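Local coordinates for phenolpthiocerol synthesis type-I polyketide synthase ppsA (Mycobacterium bovis, PDB 7AKC), which probably helps build the lipid core of phthiocerols and phenolphthiocerols, its acyltransferase domain being expected to select and load the extender units, at residues Q82-L85 / G86-G89; D256-H259 / W260-N263; P216-D219 / A220-P223; A142-S145 / G146-G149; T244-D248 / L249-P253. All coordinates share one frame; numbering follows the deposited sequence.

Contacts 1 and 2 each follow one helix, contact 2 from its N-cap. Contact 1 lies at the surface on helix 79-100, with aliphatic and amide packing. Contact 2 is mostly buried and sets one ring edge-to-face against another on helix 257-265. Contacts 3, 4 and 5 lie near the surface, and there water joins the bonding. Contacts 3 and 4 are turns leading into a helix and a strand; contact 5 is wholly loop. Contacts 3 and 4 share an apolar patch, where L144 meets M218 and L221. Contact 2 joins its neighbours by polar bonds. A261 accepts from Q222 of contact 3, while N263 and H259 pair with T245 and Y246 of contact 5. Contact 1 touches none of the others.

Contact 1 (Q82-L85 / G86-G89); sequences QIQL and GLIG
L87 packs back against I83 and Q84, one turn earlier on helix 79-100. Its branch CD1 lies 4.0 Å from CG2 of I83, and the two side chains run side by side. The same methyl is 4.0 Å from OE1 of Q84, but these two chains meet at a slant. Q84 reaches it because its chain bends at chi2 (-60°), which folds the amide back beside the leucine. The tight part also includes backbone oxygens. CG of L87 comes within 3.4 Å of I83 O. CG2 of I88 sits 3.5 Å from L85 O. That methyl is held between the backbone N and carbonyl carbon of its own residue, while CG1 of I88 extends away from the turn. There I88 is buried against L131 and T134 of helix 127-141 and V116 and A117 of helix 115-121.

The other side is looser. Q82 is exposed and points away from the following turn, its OE1 bonded to V78 N. G86 and G89 bring only backbone to the contact. Regular helical bonds run through both sides, among them G86 N to Q82 O at 3.0 Å and G89 N to L85 O at 2.9 Å.

The chemistry is thus mixed. The backbone polar groups are paired along the helix, and the side chains add dispersion contacts without a polar bond of their own between the two segments.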
loop_
_atom_site.group_PDB
_atom_site.type_symbol
_atom_site.label_atom_id
_atom_site.label_comp_id
_atom_site.label_asym_id
_atom_site.label_seq_id
_atom_site.Cartn_x
_atom_site.Cartn_y
_atom_site.Cartn_z
ATOM N N GLN A 82 -13.723 11.505 0.429
ATOM C CA GLN A 82 -13.326 12.329 1.578
ATOM C C GLN A 82 -12.279 11.628 2.443
ATOM O O GLN A 82 -11.294 12.264 2.813
ATOM C CB GLN A 82 -14.538 12.672 2.465
ATOM C CG GLN A 82 -15.352 13.874 2.016
ATOM C CD GLN A 82 -15.899 14.614 3.226
ATOM O OE1 GLN A 82 -16.540 14.037 4.123
ATOM N NE2 GLN A 82 -15.661 15.919 3.273
ATOM N N ILE A 83 -12.475 10.336 2.782
ATOM C CA ILE A 83 -11.513 9.612 3.628
ATOM C C ILE A 83 -10.111 9.555 2.995
ATOM O O ILE A 83 -9.126 9.877 3.673
ATOM C CB ILE A 83 -12.057 8.223 4.041
ATOM C CG1 ILE A 83 -13.069 8.377 5.180
ATOM C CG2 ILE A 83 -10.934 7.239 4.445
ATOM C CD1 ILE A 83 -14.170 7.313 5.225
ATOM N N GLN A 84 -10.018 9.195 1.703
ATOM C CA GLN A 84 -8.714 9.120 1.029
ATOM C C GLN A 84 -8.042 10.486 0.915
ATOM O O GLN A 84 -6.825 10.567 1.019
ATOM C CB GLN A 84 -8.820 8.426 -0.342
ATOM C CG GLN A 84 -9.194 6.942 -0.264
ATOM C CD GLN A 84 -8.192 6.130 0.512
ATOM O OE1 GLN A 84 -6.981 6.376 0.464
ATOM N NE2 GLN A 84 -8.653 5.147 1.243
ATOM N N LEU A 85 -8.834 11.579 0.796
ATOM C CA LEU A 85 -8.289 12.931 0.735
ATOM C C LEU A 85 -7.721 13.384 2.090
ATOM O O LEU A 85 -6.622 13.961 2.135
ATOM C CB LEU A 85 -9.323 13.919 0.196
ATOM C CG LEU A 85 -9.594 13.767 -1.302
ATOM C CD1 LEU A 85 -10.822 14.582 -1.719
ATOM C CD2 LEU A 85 -8.355 14.142 -2.123
ATOM N N GLY A 86 -8.424 13.067 3.178
ATOM C CA GLY A 86 -7.925 13.351 4.519
ATOM C C GLY A 86 -6.674 12.522 4.806
ATOM O O GLY A 86 -5.734 13.016 5.439
ATOM N N LEU A 87 -6.635 11.263 4.317
ATOM C CA LEU A 87 -5.447 10.430 4.498
ATOM C C LEU A 87 -4.198 11.043 3.837
ATOM O O LEU A 87 -3.219 11.313 4.553
ATOM C CB LEU A 87 -5.700 8.992 4.030
ATOM C CG LEU A 87 -6.532 8.156 5.002
ATOM C CD1 LEU A 87 -6.952 6.827 4.390
ATOM C CD2 LEU A 87 -5.778 7.923 6.283
ATOM N N ILE A 88 -4.238 11.348 2.519
ATOM C CA ILE A 88 -3.065 11.949 1.853
ATOM C C ILE A 88 -2.761 13.369 2.382
ATOM O O ILE A 88 -1.595 13.751 2.464
ATOM C CB ILE A 88 -3.137 11.907 0.308
ATOM C CG1 ILE A 88 -1.796 12.338 -0.334
ATOM C CG2 ILE A 88 -4.323 12.726 -0.212
ATOM C CD1 ILE A 88 -1.724 12.238 -1.819
ATOM N N GLY A 89 -3.779 14.104 2.830
ATOM C CA GLY A 89 -3.562 15.429 3.411
ATOM C C GLY A 89 -2.723 15.321 4.669
ATOM O O GLY A 89 -1.690 15.971 4.800
#

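Contact 2 (D256-H259 / W260-N263); sequences DAEH and WATN
The N-H of W260 points back to D256 O at 3.0 Å, the first of a run of helical bonds. A261 N to A257 O and N263 N to H259 O continue it. Before the helix, D256 is the N-cap, and its OD1 accepts from H259 N at 3.1 Å. E258 O takes two donors from T262: the backbone N at 2.9 Å and OG1 at 3.0 Å. They arrive from opposite faces of its carbonyl plane. The threonine hydroxyl thus donates to the backbone oxygen; OE2 of E258 forms a salt bridge with R226.

The main side-chain meeting is between neighbours. H259 turns its imidazole edge to the face of the W260 six-membered ring, with centroids 4.8 Å apart and planes at 85°. CD2 of H259 is the atom that meets the face, 3.6 Å above the indole plane. CG of H259 is anti to its backbone N (chi1 -177°), whereas CG of W260 lies beside its own N (chi1 -57°). With these torsions the two rings meet. Both nitrogens of H259 are engaged elsewhere, NE2 with E115 and ND1 with Y246.

The arrangement is a capped helix start combined with a T-shaped aromatic pair, at the beginning of helix 257-265 in the acyltransferase domain.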
loop_
_atom_site.group_PDB
_atom_site.type_symbol
_atom_site.label_atom_id
_atom_site.label_comp_id
_atom_site.label_asym_id
_atom_site.label_seq_id
_atom_site.Cartn_x
_atom_site.Cartn_y
_atom_site.Cartn_z
ATOM N N ASP A 256 2.746 7.650 -14.285
ATOM C CA ASP A 256 1.692 8.180 -15.153
ATOM C C ASP A 256 0.343 7.456 -14.969
ATOM O O ASP A 256 0.226 6.591 -14.091
ATOM C CB ASP A 256 2.177 8.123 -16.632
ATOM C CG ASP A 256 2.567 6.719 -17.098
ATOM O OD1 ASP A 256 2.308 5.743 -16.348
ATOM O OD2 ASP A 256 3.133 6.596 -18.215
ATOM N N ALA A 257 -0.664 7.787 -15.818
ATOM C CA ALA A 257 -2.004 7.188 -15.810
ATOM C C ALA A 257 -1.953 5.657 -15.825
ATOM O O ALA A 257 -2.665 5.026 -15.038
ATOM C CB ALA A 257 -2.819 7.701 -16.994
ATOM N N GLU A 258 -1.102 5.068 -16.691
ATOM C CA GLU A 258 -0.929 3.628 -16.813
ATOM C C GLU A 258 -0.433 3.052 -15.494
ATOM O O GLU A 258 -0.987 2.042 -15.044
ATOM C CB GLU A 258 0.009 3.251 -17.981
ATOM C CG GLU A 258 0.028 1.752 -18.245
ATOM C CD GLU A 258 -1.322 1.117 -18.535
ATOM O OE1 GLU A 258 -1.795 1.238 -19.688
ATOM O OE2 GLU A 258 -1.910 0.500 -17.614
ATOM N N HIS A 259 0.553 3.723 -14.850
ATOM C CA HIS A 259 1.039 3.312 -13.541
ATOM C C HIS A 259 -0.094 3.295 -12.495
ATOM O O HIS A 259 -0.190 2.318 -11.765
ATOM C CB HIS A 259 2.175 4.210 -13.035
ATOM C CG HIS A 259 2.717 3.746 -11.714
ATOM N ND1 HIS A 259 3.598 2.686 -11.636
ATOM C CD2 HIS A 259 2.430 4.170 -10.462
ATOM C CE1 HIS A 259 3.838 2.510 -10.344
ATOM N NE2 HIS A 259 3.161 3.390 -9.604
ATOM N N TRP A 260 -0.919 4.354 -12.396
ATOM C CA TRP A 260 -1.997 4.365 -11.382
ATOM C C TRP A 260 -3.119 3.369 -11.672
ATOM O O TRP A 260 -3.607 2.715 -10.736
ATOM C CB TRP A 260 -2.518 5.802 -11.144
ATOM C CG TRP A 260 -1.399 6.720 -10.730
ATOM C CD1 TRP A 260 -0.892 7.775 -11.438
ATOM C CD2 TRP A 260 -0.551 6.562 -9.579
ATOM N NE1 TRP A 260 0.208 8.299 -10.787
ATOM C CE2 TRP A 260 0.439 7.569 -9.644
ATOM C CE3 TRP A 260 -0.500 5.629 -8.529
ATOM C CZ2 TRP A 260 1.462 7.662 -8.702
ATOM C CZ3 TRP A 260 0.483 5.759 -7.574
ATOM C CH2 TRP A 260 1.462 6.752 -7.677
ATOM N N ALA A 261 -3.442 3.145 -12.963
ATOM C CA ALA A 261 -4.424 2.111 -13.355
ATOM C C ALA A 261 -3.885 0.714 -13.005
ATOM O O ALA A 261 -4.631 -0.145 -12.523
ATOM C CB ALA A 261 -4.700 2.192 -14.855
ATOM N N THR A 262 -2.574 0.501 -13.204
ATOM C CA THR A 262 -1.958 -0.785 -12.899
ATOM C C THR A 262 -1.848 -1.016 -11.407
ATOM O O THR A 262 -2.124 -2.115 -10.919
ATOM C CB THR A 262 -0.596 -0.872 -13.597
ATOM O OG1 THR A 262 -0.796 -0.902 -15.009
ATOM C CG2 THR A 262 0.226 -2.083 -13.148
ATOM N N ASN A 263 -1.433 0.030 -10.674
ATOM C CA ASN A 263 -1.230 -0.010 -9.224
ATOM C C ASN A 263 -2.493 -0.410 -8.453
ATOM O O ASN A 263 -2.417 -1.182 -7.486
ATOM C CB ASN A 263 -0.658 1.333 -8.726
ATOM C CG ASN A 263 -0.762 1.517 -7.245
ATOM O OD1 ASN A 263 -1.772 2.047 -6.745
ATOM N ND2 ASN A 263 0.215 0.996 -6.516
#

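Contact 3 (P216-D219 / A220-P223)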
loop_
_atom_site.group_PDB
_atom_site.type_symbol
_atom_site.label_atom_id
_atom_site.label_comp_id
_atom_site.label_asym_id
_atom_site.label_seq_id
_atom_site.Cartn_x
_atom_site.Cartn_y
_atom_site.Cartn_z
ATOM N N PRO A 216 -9.730 -8.474 -9.228
ATOM C CA PRO A 216 -10.336 -8.297 -10.549
ATOM C C PRO A 216 -11.468 -7.269 -10.690
ATOM O O PRO A 216 -11.756 -6.881 -11.775
ATOM C CB PRO A 216 -10.863 -9.702 -10.878
ATOM C CG PRO A 216 -9.924 -10.614 -10.155
ATOM C CD PRO A 216 -9.686 -9.889 -8.854
ATOM N N ALA A 217 -12.062 -6.855 -9.580
ATOM C CA ALA A 217 -13.123 -5.830 -9.625
ATOM C C ALA A 217 -12.550 -4.492 -10.100
ATOM O O ALA A 217 -13.315 -3.653 -10.561
ATOM C CB ALA A 217 -13.755 -5.691 -8.279
ATOM N N MET A 218 -11.239 -4.318 -9.966
ATOM C CA MET A 218 -10.586 -3.071 -10.432
ATOM C C MET A 218 -10.365 -3.069 -11.953
ATOM O O MET A 218 -10.114 -1.991 -12.494
ATOM C CB MET A 218 -9.256 -2.874 -9.702
ATOM C CG MET A 218 -9.411 -2.834 -8.204
ATOM S SD MET A 218 -10.243 -1.332 -7.650
ATOM C CE MET A 218 -11.825 -1.989 -7.125
ATOM N N ASP A 219 -10.447 -4.221 -12.613
ATOM C CA ASP A 219 -10.158 -4.278 -14.068
ATOM C C ASP A 219 -11.061 -3.292 -14.804
ATOM O O ASP A 219 -10.563 -2.563 -15.656
ATOM C CB ASP A 219 -10.447 -5.657 -14.643
ATOM C CG ASP A 219 -9.531 -6.760 -14.165
ATOM O OD1 ASP A 219 -8.465 -6.439 -13.649
ATOM O OD2 ASP A 219 -9.898 -7.925 -14.335
ATOM N N ALA A 220 -12.335 -3.255 -14.436
ATOM C CA ALA A 220 -13.312 -2.407 -15.154
ATOM C C ALA A 220 -13.064 -0.907 -14.970
ATOM O O ALA A 220 -13.593 -0.165 -15.768
ATOM C CB ALA A 220 -14.709 -2.783 -14.750
ATOM N N LEU A 221 -12.294 -0.500 -13.961
ATOM C CA LEU A 221 -12.014 0.935 -13.691
ATOM C C LEU A 221 -10.722 1.392 -14.385
ATOM O O LEU A 221 -10.470 2.597 -14.393
ATOM C CB LEU A 221 -11.900 1.162 -12.185
ATOM C CG LEU A 221 -13.000 0.565 -11.312
ATOM C CD1 LEU A 221 -12.723 0.863 -9.854
ATOM C CD2 LEU A 221 -14.360 1.102 -11.708
ATOM N N GLN A 222 -9.951 0.465 -14.932
ATOM C CA GLN A 222 -8.640 0.835 -15.524
ATOM C C GLN A 222 -8.838 1.690 -16.791
ATOM O O GLN A 222 -8.099 2.659 -16.899
ATOM C CB GLN A 222 -7.773 -0.397 -15.770
ATOM C CG GLN A 222 -7.372 -1.135 -14.507
ATOM C CD GLN A 222 -6.515 -2.324 -14.852
ATOM O OE1 GLN A 222 -6.900 -3.179 -15.640
ATOM N NE2 GLN A 222 -5.327 -2.372 -14.279
ATOM N N PRO A 223 -9.780 1.425 -17.742
ATOM C CA PRO A 223 -9.895 2.334 -18.895
ATOM C C PRO A 223 -10.194 3.764 -18.478
ATOM O O PRO A 223 -9.610 4.693 -19.045
ATOM C CB PRO A 223 -11.034 1.723 -19.719
ATOM C CG PRO A 223 -11.012 0.270 -19.358
ATOM C CD PRO A 223 -10.724 0.295 -17.866
HETATM O O HOH W 1 -13.799 -5.711 -13.449
HETATM O O HOH W 2 -6.215 -5.748 -15.159
#
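D219 and Q222 lie side by side and share one water. That water donates to D219 OD1 at 2.8 Å and to Q222 OE1 at 2.7 Å. The carboxylate and amide planes are 32° apart, and the water bridges the two acceptor oxygens. D219 OD1 also forms a salt bridge with R265. The backbone repeats the link: Q222 N donates to D219 O at 3.2 Å, standing well above the carbonyl plane.

M218 makes the apolar half. Its chain bends at chi2 (-70°) and again at chi3 (109°), and this folds the thioether along the turn. SD then lies 4.0 Å from L221 CD1, with CE equally near. Beneath them L221 N bonds to M218 O at 3.0 Å, another bond of the three-residue spacing of a 3-10 turn.

A220 takes part through its backbone N, which is 3.0 Å from a second water in a weak bond. That water donates to P216 O at 2.9 Å. P216 O takes D219 N directly, and the water links it weakly to A220 N.

The turn leads into helix 222-228. M218 and L221 face L144, in the loop between helix 127-141 and strand 148-153. M218 also touches M264 of helix 257-265, and Q222 NE2 donates to A261 O on that helix, which carries R265 too.

Contact 4 (A142-S145 / G146-G149)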
loop_
_atom_site.group_PDB
_atom_site.type_symbol
_atom_site.label_atom_id
_atom_site.label_comp_id
_atom_site.label_asym_id
_atom_site.label_seq_id
_atom_site.Cartn_x
_atom_site.Cartn_y
_atom_site.Cartn_z
ATOM N N ALA A 142 -15.771 4.553 -5.849
ATOM C CA ALA A 142 -16.913 4.715 -4.978
ATOM C C ALA A 142 -18.142 3.843 -5.313
ATOM O O ALA A 142 -18.745 3.332 -4.371
ATOM C CB ALA A 142 -17.316 6.192 -4.894
ATOM N N PRO A 143 -18.569 3.660 -6.586
ATOM C CA PRO A 143 -19.772 2.847 -6.834
ATOM C C PRO A 143 -19.593 1.371 -6.386
ATOM O O PRO A 143 -20.587 0.660 -6.223
ATOM C CB PRO A 143 -19.944 2.954 -8.346
ATOM C CG PRO A 143 -19.318 4.281 -8.715
ATOM C CD PRO A 143 -18.081 4.258 -7.842
ATOM N N LEU A 144 -18.368 0.966 -6.054
ATOM C CA LEU A 144 -18.088 -0.431 -5.605
ATOM C C LEU A 144 -18.055 -0.487 -4.077
ATOM O O LEU A 144 -17.702 -1.536 -3.538
ATOM C CB LEU A 144 -16.761 -0.885 -6.217
ATOM C CG LEU A 144 -16.720 -0.903 -7.743
ATOM C CD1 LEU A 144 -15.433 -1.526 -8.243
ATOM C CD2 LEU A 144 -17.920 -1.641 -8.310
ATOM N N SER A 145 -18.410 0.611 -3.412
ATOM C CA SER A 145 -18.388 0.669 -1.961
ATOM C C SER A 145 -19.154 -0.511 -1.330
ATOM O O SER A 145 -20.291 -0.810 -1.699
ATOM C CB SER A 145 -18.937 2.019 -1.476
ATOM O OG SER A 145 -18.079 3.108 -1.823
ATOM N N GLY A 146 -18.475 -1.220 -0.449
ATOM C CA GLY A 146 -19.069 -2.324 0.282
ATOM C C GLY A 146 -19.134 -3.675 -0.396
ATOM O O GLY A 146 -19.502 -4.665 0.243
ATOM N N GLN A 147 -18.816 -3.748 -1.688
ATOM C CA GLN A 147 -18.906 -5.022 -2.421
ATOM C C GLN A 147 -17.747 -5.952 -2.143
ATOM O O GLN A 147 -17.914 -7.173 -2.144
ATOM C CB GLN A 147 -18.990 -4.762 -3.944
ATOM C CG GLN A 147 -20.300 -4.084 -4.318
ATOM C CD GLN A 147 -20.410 -3.750 -5.784
ATOM O OE1 GLN A 147 -19.788 -4.383 -6.650
ATOM N NE2 GLN A 147 -21.224 -2.717 -6.086
ATOM N N GLY A 148 -16.555 -5.382 -1.991
ATOM C CA GLY A 148 -15.352 -6.197 -1.809
ATOM C C GLY A 148 -14.790 -6.075 -0.422
ATOM O O GLY A 148 -15.071 -5.123 0.315
ATOM N N GLY A 149 -14.060 -7.083 -0.027
ATOM C CA GLY A 149 -13.435 -7.104 1.277
ATOM C C GLY A 149 -12.033 -7.680 1.172
ATOM O O GLY A 149 -11.577 -8.043 0.086
HETATM O O HOH W 3 -21.746 -0.717 -4.092
HETATM O O HOH W 4 -21.764 -0.557 -8.408
HETATM O O HOH W 5 -15.421 -2.964 -2.898
#
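The amide of Q147 is the flat group here, and L144 lies on one side of its plane. These two residues are the ends of a type II beta turn, L144 to Q147, which follows a 3-10 turn at 142-144. CD2 of L144 is 3.7 Å from OE1 of Q147, and CA of L144 backs the NE2 half. Two waters meet NE2 from that end. The nearer stands 2.9 Å from NE2 and donates to both P143 O and S145 O. The other also donates to P143 O. The amide is thus tied to the backbone by water, since its direct approach to P143 O has a poor angle for bonding.

The beta turn closes with Q147 N donating to L144 O at 3.1 Å, nearly straight (166°). G146 takes the third place of the turn, where phi is positive (83°) and glycine is favoured. Q147 reaches back because its CG sits beside the backbone N and the rest of the chain is extended (chi2 177°).

The turn joins helix 127-141 to strand 148-153. That strand belongs to the four-stranded antiparallel sheet, whose strand order fits the ferredoxin-like small subdomain of acyltransferases. L144 also packs on V211. A further water donates to L144 O and accepts from G148 N, carrying the turn on toward the strand. In the preceding 3-10 turn, A142 O accepts twice, from S145 N and from S145 OG. The hydroxyl lies 2.6 Å from that oxygen, in the carbonyl plane and on a lone pair.

Contact 5 (T244-D248 / L249-P253)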
loop_
_atom_site.group_PDB
_atom_site.type_symbol
_atom_site.label_atom_id
_atom_site.label_comp_id
_atom_site.label_asym_id
_atom_site.label_seq_id
_atom_site.Cartn_x
_atom_site.Cartn_y
_atom_site.Cartn_z
ATOM N N THR A 244 5.675 -0.471 -5.010
ATOM C CA THR A 244 5.126 -1.757 -4.609
ATOM C C THR A 244 4.176 -2.293 -5.710
ATOM O O THR A 244 3.519 -3.341 -5.523
ATOM C CB THR A 244 4.370 -1.603 -3.276
ATOM O OG1 THR A 244 3.320 -0.606 -3.389
ATOM C CG2 THR A 244 5.330 -1.295 -2.084
ATOM N N THR A 245 4.102 -1.629 -6.853
ATOM C CA THR A 245 3.216 -2.003 -7.931
ATOM C C THR A 245 3.613 -3.246 -8.724
ATOM O O THR A 245 2.721 -4.049 -9.108
ATOM C CB THR A 245 3.037 -0.805 -8.869
ATOM O OG1 THR A 245 2.375 0.238 -8.128
ATOM C CG2 THR A 245 2.221 -1.153 -10.125
ATOM N N TYR A 246 4.913 -3.380 -8.976
ATOM C CA TYR A 246 5.416 -4.458 -9.853
ATOM C C TYR A 246 6.223 -5.520 -9.106
ATOM O O TYR A 246 6.938 -5.202 -8.160
ATOM C CB TYR A 246 6.283 -3.848 -10.957
ATOM C CG TYR A 246 5.659 -2.680 -11.670
ATOM C CD1 TYR A 246 4.782 -2.882 -12.720
ATOM C CD2 TYR A 246 5.945 -1.379 -11.300
ATOM C CE1 TYR A 246 4.200 -1.820 -13.384
ATOM C CE2 TYR A 246 5.367 -0.305 -11.951
ATOM C CZ TYR A 246 4.492 -0.526 -12.997
ATOM O OH TYR A 246 3.916 0.520 -13.651
ATOM N N ALA A 247 6.106 -6.760 -9.575
ATOM C CA ALA A 247 6.901 -7.847 -8.996
ATOM C C ALA A 247 8.390 -7.605 -9.273
ATOM O O ALA A 247 9.223 -8.011 -8.477
ATOM C CB ALA A 247 6.486 -9.201 -9.594
ATOM N N ASP A 248 8.699 -6.992 -10.416
ATOM C CA ASP A 248 10.105 -6.674 -10.768
ATOM C C ASP A 248 10.394 -5.282 -10.232
ATOM O O ASP A 248 9.838 -4.332 -10.758
ATOM C CB ASP A 248 10.358 -6.810 -12.271
ATOM C CG ASP A 248 11.779 -6.497 -12.720
ATOM O OD1 ASP A 248 12.658 -6.350 -11.858
ATOM O OD2 ASP A 248 11.990 -6.409 -13.937
ATOM N N LEU A 249 11.227 -5.192 -9.198
ATOM C CA LEU A 249 11.466 -3.879 -8.554
ATOM C C LEU A 249 12.397 -3.027 -9.417
ATOM O O LEU A 249 12.504 -1.849 -9.149
ATOM C CB LEU A 249 12.003 -4.069 -7.137
ATOM C CG LEU A 249 11.144 -4.906 -6.199
ATOM C CD1 LEU A 249 11.949 -5.292 -4.977
ATOM C CD2 LEU A 249 9.896 -4.151 -5.782
ATOM N N HIS A 250 12.964 -3.600 -10.471
ATOM C CA HIS A 250 13.825 -2.815 -11.391
ATOM C C HIS A 250 13.018 -2.351 -12.597
ATOM O O HIS A 250 13.628 -1.898 -13.572
ATOM C CB HIS A 250 15.155 -3.548 -11.571
ATOM C CG HIS A 250 15.766 -3.687 -10.222
ATOM N ND1 HIS A 250 15.648 -4.842 -9.476
ATOM C CD2 HIS A 250 16.365 -2.776 -9.425
ATOM C CE1 HIS A 250 16.207 -4.656 -8.301
ATOM N NE2 HIS A 250 16.655 -3.395 -8.244
ATOM N N THR A 251 11.693 -2.494 -12.532
ATOM C CA THR A 251 10.846 -1.898 -13.576
ATOM C C THR A 251 10.811 -0.445 -13.148
ATOM O O THR A 251 10.035 -0.162 -12.250
ATOM C CB THR A 251 9.397 -2.394 -13.490
ATOM O OG1 THR A 251 9.381 -3.818 -13.586
ATOM C CG2 THR A 251 8.505 -1.824 -14.571
ATOM N N GLN A 252 11.725 0.380 -13.661
ATOM C CA GLN A 252 11.795 1.800 -13.236
ATOM C C GLN A 252 10.512 2.440 -13.742
ATOM O O GLN A 252 10.454 2.729 -14.947
ATOM C CB GLN A 252 13.005 2.510 -13.849
ATOM N N PRO A 253 9.510 2.721 -12.886
ATOM C CA PRO A 253 8.236 3.189 -13.380
ATOM C C PRO A 253 8.065 4.689 -13.615
ATOM O O PRO A 253 8.621 5.477 -12.887
ATOM C CB PRO A 253 7.281 2.809 -12.248
ATOM C CG PRO A 253 8.127 2.828 -10.985
ATOM C CD PRO A 253 9.574 2.722 -11.422
HETATM O O HOH W 6 12.656 -7.599 -8.297
#
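T251 lays its CG2 methyl over the ring of Y246, 4.1 Å from the centroid and 8° off the normal, a CH-pi contact. The two side chains meet at about a right angle. The opposite face of the ring is covered by CG2 of T245, which also sits over its centre. Farther along, CE2 of Y246 touches CB of P253 at 3.7 Å.

The threonine does two jobs through one torsion. With chi1 at -57°, CG2 is anti to its backbone N, and OG1 lies beside that N. OG1 therefore donates to D248 O at 2.9 Å. T251 N reaches the same oxygen at 3.2 Å, and both come from one face of its plane. This closes a type I beta turn from D248 to T251. D248 has CG anti to its own N, and OD1 accepts from H250 N at 3.1 Å, from above the carboxylate plane. That bond forms an Asx turn within the beta turn.

The loop runs from strand 240-242 to helix 257-265. P253 packs on H259 of that helix, and T245 OG1 bonds to E115 of helix 115-121. L249 faces S276 of helix 270-278.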